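Local atomic coordinates of E2A dna-binding protein (Human adenovirus 5, PDB entry 2WB0), a protein that binds single-stranded DNA and takes part in the elongation phase of adenovirus strand-displacement replication, unwinding the template without ATP through its capacity to form multimers. Residues A[68-73]-A[301-306]; A[20-25]-A[311-316]. All blocks are in the same frame, centred on the assembly; numbering follows the deposited sequence.

Contact 1. Residues A[68-73]-A[301-306]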
# COMPACT_ATOMS: atom_id res chain seq x y z
N VAL A 68 -1.64 12.33 1.51
CA VAL A 68 -1.27 13.15 2.67
C VAL A 68 -1.16 12.35 3.97
O VAL A 68 -0.27 12.58 4.84
CB VAL A 68 -2.29 14.33 2.80
CG1 VAL A 68 -2.15 15.02 4.12
CG2 VAL A 68 -2.08 15.28 1.64
N THR A 69 -2.10 11.44 4.15
CA THR A 69 -2.05 10.53 5.33
C THR A 69 -0.79 9.69 5.34
O THR A 69 -0.16 9.51 6.40
CB THR A 69 -3.26 9.63 5.32
OG1 THR A 69 -4.39 10.48 5.55
CG2 THR A 69 -3.13 8.54 6.47
N MET A 70 -0.38 9.20 4.17
CA MET A 70 0.83 8.42 4.16
C MET A 70 2.04 9.30 4.40
O MET A 70 2.96 8.88 5.09
CB MET A 70 1.00 7.57 2.89
CG MET A 70 -0.05 6.47 2.73
SD MET A 70 -0.25 5.35 4.17
CE MET A 70 1.41 4.71 4.14
N MET A 71 2.11 10.47 3.79
CA MET A 71 3.20 11.35 4.14
C MET A 71 3.23 11.57 5.68
O MET A 71 4.31 11.60 6.30
CB MET A 71 2.96 12.72 3.49
CG MET A 71 3.37 12.74 2.01
SD MET A 71 3.31 14.41 1.30
CE MET A 71 4.83 15.00 1.86
N GLY A 72 2.05 11.75 6.26
CA GLY A 72 1.92 11.90 7.72
C GLY A 72 2.56 10.75 8.49
O GLY A 72 3.30 10.96 9.47
N ARG A 73 2.29 9.53 8.07
CA ARG A 73 2.90 8.41 8.72
C ARG A 73 4.42 8.38 8.56
O ARG A 73 5.16 7.96 9.47
CB ARG A 73 2.32 7.12 8.14
CG ARG A 73 0.77 6.89 8.36
CD ARG A 73 0.46 5.42 7.94
NE ARG A 73 -0.98 5.07 7.71
CZ ARG A 73 -1.44 3.92 7.17
NH1 ARG A 73 -0.61 2.99 6.63
NH2 ARG A 73 -2.78 3.73 7.11
N PRO A 301 3.74 3.89 -7.17
CA PRO A 301 4.67 5.03 -7.34
C PRO A 301 4.35 6.23 -6.48
O PRO A 301 5.32 6.88 -6.04
CB PRO A 301 4.54 5.42 -8.81
CG PRO A 301 3.85 4.15 -9.48
CD PRO A 301 2.95 3.62 -8.40
N ASP A 302 3.06 6.54 -6.25
CA ASP A 302 2.69 7.68 -5.40
C ASP A 302 3.05 7.34 -3.99
O ASP A 302 3.43 8.25 -3.26
CB ASP A 302 1.17 8.01 -5.53
CG ASP A 302 0.85 8.57 -6.87
OD1 ASP A 302 1.84 8.95 -7.56
OD2 ASP A 302 -0.34 8.57 -7.27
N LEU A 303 2.97 6.07 -3.60
CA LEU A 303 3.38 5.69 -2.22
C LEU A 303 4.89 5.92 -1.97
O LEU A 303 5.31 6.44 -0.92
CB LEU A 303 3.04 4.22 -1.94
CG LEU A 303 2.70 3.73 -0.52
CD1 LEU A 303 2.82 2.20 -0.36
CD2 LEU A 303 2.94 4.58 0.76
N LEU A 304 5.71 5.54 -2.95
CA LEU A 304 7.15 5.77 -2.84
C LEU A 304 7.41 7.27 -2.84
O LEU A 304 8.20 7.75 -2.06
CB LEU A 304 7.87 5.11 -4.01
CG LEU A 304 9.33 4.68 -3.91
CD1 LEU A 304 10.16 4.58 -5.19
CD2 LEU A 304 10.08 4.73 -2.53
N ASN A 305 6.70 8.02 -3.69
CA ASN A 305 6.88 9.48 -3.71
C ASN A 305 6.43 10.11 -2.41
O ASN A 305 7.01 11.14 -2.02
CB ASN A 305 6.12 10.17 -4.84
CG ASN A 305 6.96 10.35 -6.13
OD1 ASN A 305 8.18 10.31 -6.11
ND2 ASN A 305 6.27 10.62 -7.21
N ALA A 306 5.44 9.51 -1.71
CA ALA A 306 5.04 10.08 -0.40
C ALA A 306 6.26 9.97 0.51
O ALA A 306 6.57 10.94 1.27
CB ALA A 306 3.91 9.35 0.26

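Contact 2. Residues A[20-25]-A[311-316]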
# COMPACT_ATOMS: atom_id res chain seq x y z
N ASP A 20 4.58 24.70 14.10
CA ASP A 20 4.54 26.18 14.19
C ASP A 20 4.87 26.73 12.78
O ASP A 20 4.09 27.49 12.23
CB ASP A 20 5.57 26.66 15.21
CG ASP A 20 5.14 26.42 16.66
OD1 ASP A 20 3.91 26.37 16.94
OD2 ASP A 20 6.07 26.29 17.49
N LYS A 21 6.00 26.30 12.22
CA LYS A 21 6.50 26.78 10.92
C LYS A 21 5.46 26.62 9.81
O LYS A 21 5.29 27.49 8.95
CB LYS A 21 7.78 26.05 10.56
CG LYS A 21 8.32 26.38 9.14
CD LYS A 21 9.71 25.80 8.96
CE LYS A 21 10.27 26.07 7.54
NZ LYS A 21 11.48 25.28 7.47
N TYR A 22 4.72 25.51 9.84
CA TYR A 22 3.71 25.25 8.82
C TYR A 22 2.29 25.63 9.20
O TYR A 22 1.33 25.24 8.52
CB TYR A 22 3.87 23.84 8.24
CG TYR A 22 5.23 23.68 7.58
CD1 TYR A 22 5.45 24.14 6.26
CD2 TYR A 22 6.29 23.11 8.27
CE1 TYR A 22 6.71 24.00 5.68
CE2 TYR A 22 7.52 22.96 7.72
CZ TYR A 22 7.73 23.41 6.42
OH TYR A 22 8.98 23.21 5.92
N HIS A 23 2.16 26.43 10.27
CA HIS A 23 0.88 27.05 10.66
C HIS A 23 -0.23 26.03 10.79
O HIS A 23 -1.33 26.21 10.26
CB HIS A 23 0.50 28.15 9.64
CG HIS A 23 1.65 29.06 9.33
ND1 HIS A 23 2.14 29.97 10.24
CD2 HIS A 23 2.46 29.13 8.24
CE1 HIS A 23 3.18 30.60 9.71
NE2 HIS A 23 3.40 30.10 8.50
N VAL A 24 0.06 24.91 11.48
CA VAL A 24 -1.02 23.94 11.65
C VAL A 24 -2.05 24.47 12.65
O VAL A 24 -1.68 25.17 13.61
CB VAL A 24 -0.57 22.42 11.79
CG1 VAL A 24 0.91 22.22 11.58
CG2 VAL A 24 -1.14 21.70 13.04
N ASP A 25 -3.31 24.13 12.40
CA ASP A 25 -4.46 24.49 13.23
C ASP A 25 -4.20 24.47 14.75
O ASP A 25 -3.52 23.58 15.26
CB ASP A 25 -5.57 23.50 12.92
CG ASP A 25 -6.67 23.57 13.92
OD1 ASP A 25 -7.44 24.53 13.84
OD2 ASP A 25 -6.73 22.70 14.83
N ARG A 311 11.13 12.89 2.87
CA ARG A 311 12.57 13.02 3.05
C ARG A 311 12.97 14.47 2.63
O ARG A 311 13.71 15.13 3.35
CB ARG A 311 13.32 11.90 2.30
CG ARG A 311 13.14 10.51 2.84
CD ARG A 311 13.92 9.46 2.07
NE ARG A 311 13.91 8.13 2.68
CZ ARG A 311 14.02 6.99 2.03
NH1 ARG A 311 14.14 6.96 0.68
NH2 ARG A 311 13.94 5.85 2.72
N SER A 312 12.40 15.00 1.54
CA SER A 312 12.64 16.38 1.15
C SER A 312 12.21 17.41 2.19
O SER A 312 12.97 18.31 2.52
CB SER A 312 12.02 16.73 -0.22
OG SER A 312 12.74 16.03 -1.21
N LEU A 313 11.00 17.27 2.68
CA LEU A 313 10.43 18.14 3.72
C LEU A 313 11.31 18.12 4.94
O LEU A 313 11.56 19.20 5.55
CB LEU A 313 9.00 17.68 4.10
CG LEU A 313 8.22 18.21 5.31
CD1 LEU A 313 8.35 19.72 5.51
CD2 LEU A 313 6.66 17.82 5.13
N TRP A 314 11.74 16.91 5.32
CA TRP A 314 12.58 16.71 6.48
C TRP A 314 13.91 17.52 6.30
O TRP A 314 14.34 18.27 7.20
CB TRP A 314 12.89 15.22 6.69
CG TRP A 314 13.66 15.03 7.96
CD1 TRP A 314 15.04 14.96 8.11
CD2 TRP A 314 13.11 14.92 9.26
NE1 TRP A 314 15.37 14.84 9.46
CE2 TRP A 314 14.20 14.81 10.19
CE3 TRP A 314 11.79 14.92 9.75
CZ2 TRP A 314 14.00 14.66 11.56
CZ3 TRP A 314 11.60 14.79 11.13
CH2 TRP A 314 12.70 14.65 12.02
N SER A 315 14.49 17.41 5.09
CA SER A 315 15.79 18.04 4.75
C SER A 315 15.70 19.55 4.78
O SER A 315 16.73 20.23 4.97
CB SER A 315 16.27 17.61 3.34
OG SER A 315 15.56 18.33 2.32
N GLU A 316 14.50 20.10 4.59
CA GLU A 316 14.31 21.53 4.68
C GLU A 316 14.16 21.96 6.14
O GLU A 316 14.08 23.15 6.41
CB GLU A 316 13.09 22.01 3.87
CG GLU A 316 13.24 21.74 2.35
CD GLU A 316 12.00 22.04 1.53
OE1 GLU A 316 11.01 22.60 2.04
OE2 GLU A 316 12.05 21.72 0.31
O HOH W 1 9.69 24.27 3.68

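Contact 1. Residues A[68-73]-A[301-306]
Met70 and Met71, consecutive residues of helix 64-83, pack on Leu303 and Ala306 of helix 300-315, and every side chain that touches is apolar and buried. Met70 faces the partner helix and bends back at chi2 and chi3 (-53° and -61°), which folds its methyl round to the Leu303 branch: CE lies 3.7 Å from Leu303 CD2, and Met70 CG rests against the same methyl. On the next turn Ala306 points its CB between the two methionines, 4.3 Å from Met70 CB and 3.9 Å from Met71 CG.

The backbone takes part as well: Met71 CG reaches Ala306 O at 3.7 Å. The axes of the two segments approach to 9.2 Å, crossing at -41°.

Phe67 and Phe74 also pack on Ala306, and Cys46 and Leu50 of helix 40-53 meet Met71. Met70 SD lies above one face of the Arg73 guanidinium, toward its rim, and the Met70 side chain is about 8 Å from that of Cys223, a zinc ligand. The contact thus joins the all-alpha part to the zinc-binding part by apolar packing, with no polar atoms paired across it, and the small Ala306 CB lets the Met71 and Ala306 CA atoms come within 5.1 Å.

Contact 2. Residues A[20-25]-A[311-316]
Lys21 and Tyr22 stand where helix 7-21 gives way to a turn, and they face the last turn of helix 300-315 and Glu316 just beyond it. The backbones stay well apart: the CA atoms of Tyr22 and Leu313 are 11.0 Å from each other, so long side chains must span the gap. Tyr22 sends its ring across and Leu313 answers from the other helix, the two side chains overlapping as each reaches toward the other's backbone. Leu313 CD1 comes within 3.6 Å of Tyr22 OH and also lies near CZ, approaching the ring obliquely; the leucine has CG anti to the backbone N (chi1 169°), which carries CD1 toward the tyrosine. Val45 and Trp49 of helix 40-53 pack against Tyr22 and Leu313 respectively.

The turn is a Schellman motif with His23, at positive phi, as its C-prime residue: His23 N bonds Asp20 O and Val24 N returns to Met19 O. Asp25 then N-caps helix 26-31.

Polar groups border the apolar pair. A water at the ring edge, in its plane, lies 2.6 Å from Tyr22 OH and donates to Glu316 OE1 at 2.7 Å. Both ends have further partners: the hydroxyl is hydrogen-bonded to Asn317, and the indole NH of Trp49 reaches Glu316 OE1. Lys21, its chain extended, sets CG above one face of the Tyr22 ring, toward its rim. Its NZ makes a close approach to Glu316 O, 3.5 Å, rather than a bond, and remains 6.1 Å from Glu316 OE1, too far for a salt bridge.

Helix 300-315 serves both contacts, its first half in contact 1 and its last turn in contact 2; their centres are 15 Å apart, and in sequence both segments of contact 1 fall between those of contact 2. Each joins the all-alpha family region to the second zinc-binding one, through helix 64-83 in the first case and the end of helix 7-21 in the second. Near the centre of the chain, contact 1 is buried and apolar, with backbones close together. Contact 2, far from that centre, is only partly buried: long side chains bridge separated backbones, and a water and charged groups accompany its small apolar core.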